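Local coordinates for protein HTH-type transcriptional regulator cbl (Escherichia coli K12, PDB 2FYI) that may act as an accessory LysR-type regulator of the cysteine regulon, here represented by its cofactor-binding domain, at residues A64-A69 against W206-L211. Sequence-based numbering, arbitrary orientation.
Sequences ADIGIA and WRFLEL
Ile66 reaches from strand 66-69 into the angle between Phe208, which points at the strand, and the neighbouring Leu209, which curls in from the flank of the helix. Its CG1 lies anti to the carbonyl carbon (chi1 -54°) and the chain is extended beyond it, which carries CD1 outward to the helix while CG2 stays nearer the strand. CD1 meets the Phe208 ring obliquely, 3.7 Å from CD2, on the side of the ring close to its root. Leu209 supplies the other wall: its CD2 branch turns back to the strand and ends 3.9 Å from both CD1 and CG2 of Ile66, the two side chains lying alongside each other and pointing opposite ways. The same Leu209 CD2 lies at the edge of the Phe208 ring, in its plane. Phe208 holds CG anti to its own backbone N (chi1 -174°), a setting that leads the ring off the helix toward the sheet, beside strand 66-69, where Ile68 CD1 comes obliquely to within 4.3 Å of CE2. Branched isoleucines suit an extended strand and fill this layer with methyls, while Phe208 and the extended Ile66 together fill the 10.8 Å between the axes of the two short segments. No hydrogen bond crosses this wholly apolar, buried contact. Ile18 and Val32 also touch Phe208, and Leu195 touches Leu209, so strands 14-20 and 189-196 and helix 29-39 share the core. With strand and helix only 27° from parallel, this is helix-on-sheet packing within one alpha/beta lobe of the periplasmic-binding-protein-like fold of LysR cofactor-binding domains.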
loop_
_atom_site.group_PDB
_atom_site.type_symbol
_atom_site.label_atom_id
_atom_site.label_comp_id
_atom_site.label_asym_id
_atom_site.label_seq_id
_atom_site.Cartn_x
_atom_site.Cartn_y
_atom_site.Cartn_z
ATOM N N ALA A 64 11.238 5.995 15.433
ATOM C CA ALA A 64 9.842 5.847 15.801
ATOM C C ALA A 64 9.769 5.451 17.253
ATOM O O ALA A 64 10.643 4.772 17.749
ATOM C CB ALA A 64 9.183 4.816 14.943
ATOM N N ASP A 65 8.709 5.865 17.922
ATOM C CA ASP A 65 8.481 5.524 19.303
ATOM C C ASP A 65 7.821 4.135 19.453
ATOM O O ASP A 65 8.286 3.319 20.229
ATOM C CB ASP A 65 7.661 6.646 19.964
ATOM C CG ASP A 65 8.277 8.077 19.732
ATOM O OD1 ASP A 65 9.498 8.280 19.977
ATOM O OD2 ASP A 65 7.543 9.032 19.335
ATOM N N ILE A 66 6.754 3.872 18.696
ATOM C CA ILE A 66 6.020 2.599 18.743
ATOM C C ILE A 66 5.940 1.958 17.358
ATOM O O ILE A 66 5.687 2.654 16.374
ATOM C CB ILE A 66 4.573 2.822 19.217
ATOM C CG1 ILE A 66 4.573 3.570 20.535
ATOM C CG2 ILE A 66 3.856 1.525 19.412
ATOM C CD1 ILE A 66 3.270 4.166 20.847
ATOM N N GLY A 67 6.154 0.643 17.279
ATOM C CA GLY A 67 6.028 -0.072 16.020
ATOM C C GLY A 67 4.824 -0.988 16.094
ATOM O O GLY A 67 4.600 -1.640 17.119
ATOM N N ILE A 68 4.035 -1.038 15.020
ATOM C CA ILE A 68 2.850 -1.905 15.011
ATOM C C ILE A 68 2.763 -2.709 13.734
ATOM O O ILE A 68 2.633 -2.146 12.630
ATOM C CB ILE A 68 1.557 -1.101 15.161
ATOM C CG1 ILE A 68 1.539 -0.381 16.516
ATOM C CG2 ILE A 68 0.366 -2.008 15.019
ATOM C CD1 ILE A 68 0.850 0.983 16.491
ATOM N N ALA A 69 2.843 -4.030 13.883
ATOM C CA ALA A 69 2.823 -4.941 12.734
ATOM C C ALA A 69 2.487 -6.351 13.185
ATOM O O ALA A 69 2.476 -6.646 14.390
ATOM C CB ALA A 69 4.146 -4.922 12.033
ATOM N N TRP A 206 3.645 5.625 26.895
ATOM C CA TRP A 206 3.208 4.574 27.819
ATOM C C TRP A 206 1.689 4.480 27.809
ATOM O O TRP A 206 1.122 3.387 27.784
ATOM C CB TRP A 206 3.728 4.800 29.235
ATOM C CG TRP A 206 5.207 4.844 29.347
ATOM C CD1 TRP A 206 5.982 5.911 29.778
ATOM C CD2 TRP A 206 6.116 3.792 29.043
ATOM N NE1 TRP A 206 7.319 5.567 29.765
ATOM C CE2 TRP A 206 7.429 4.273 29.314
ATOM C CE3 TRP A 206 5.962 2.488 28.570
ATOM C CZ2 TRP A 206 8.572 3.482 29.114
ATOM C CZ3 TRP A 206 7.094 1.708 28.374
ATOM C CH2 TRP A 206 8.379 2.205 28.645
ATOM N N ARG A 207 1.033 5.637 27.783
ATOM C CA ARG A 207 -0.407 5.635 27.721
ATOM C C ARG A 207 -0.983 5.043 26.439
ATOM O O ARG A 207 -1.958 4.313 26.485
ATOM C CB ARG A 207 -0.983 7.013 27.941
ATOM C CG ARG A 207 -2.473 6.879 28.156
ATOM C CD ARG A 207 -2.750 6.264 29.533
ATOM N NE ARG A 207 -2.775 7.344 30.521
ATOM C CZ ARG A 207 -3.887 8.003 30.871
ATOM N NH1 ARG A 207 -5.067 7.649 30.336
ATOM N NH2 ARG A 207 -3.833 8.998 31.767
ATOM N N PHE A 208 -0.391 5.360 25.295
ATOM C CA PHE A 208 -0.903 4.852 24.039
ATOM C C PHE A 208 -1.046 3.348 24.068
ATOM O O PHE A 208 -2.032 2.799 23.590
ATOM C CB PHE A 208 0.020 5.224 22.892
ATOM C CG PHE A 208 -0.526 4.846 21.546
ATOM C CD1 PHE A 208 -1.252 5.751 20.802
ATOM C CD2 PHE A 208 -0.336 3.566 21.032
ATOM C CE1 PHE A 208 -1.776 5.388 19.560
ATOM C CE2 PHE A 208 -0.856 3.204 19.782
ATOM C CZ PHE A 208 -1.574 4.116 19.058
ATOM N N LEU A 209 -0.046 2.675 24.621
ATOM C CA LEU A 209 -0.066 1.221 24.632
ATOM C C LEU A 209 -1.237 0.763 25.452
ATOM O O LEU A 209 -1.964 -0.144 25.054
ATOM C CB LEU A 209 1.236 0.617 25.181
ATOM C CG LEU A 209 2.489 0.746 24.310
ATOM C CD1 LEU A 209 3.271 -0.518 24.336
ATOM C CD2 LEU A 209 2.088 1.016 22.898
ATOM N N GLU A 210 -1.434 1.406 26.590
ATOM C CA GLU A 210 -2.493 0.997 27.510
ATOM C C GLU A 210 -3.881 1.154 26.865
ATOM O O GLU A 210 -4.680 0.214 26.749
ATOM C CB GLU A 210 -2.385 1.828 28.770
ATOM C CG GLU A 210 -3.305 1.391 29.840
ATOM C CD GLU A 210 -3.651 2.561 30.718
ATOM O OE1 GLU A 210 -2.843 2.905 31.633
ATOM O OE2 GLU A 210 -4.728 3.159 30.461
ATOM N N LEU A 211 -4.128 2.383 26.449
ATOM C CA LEU A 211 -5.203 2.750 25.574
ATOM C C LEU A 211 -5.533 1.687 24.521
ATOM O O LEU A 211 -6.701 1.481 24.215
ATOM C CB LEU A 211 -4.793 4.042 24.891
ATOM C CG LEU A 211 -5.928 4.953 24.466
ATOM C CD1 LEU A 211 -7.188 4.686 25.306
ATOM C CD2 LEU A 211 -5.449 6.408 24.543
#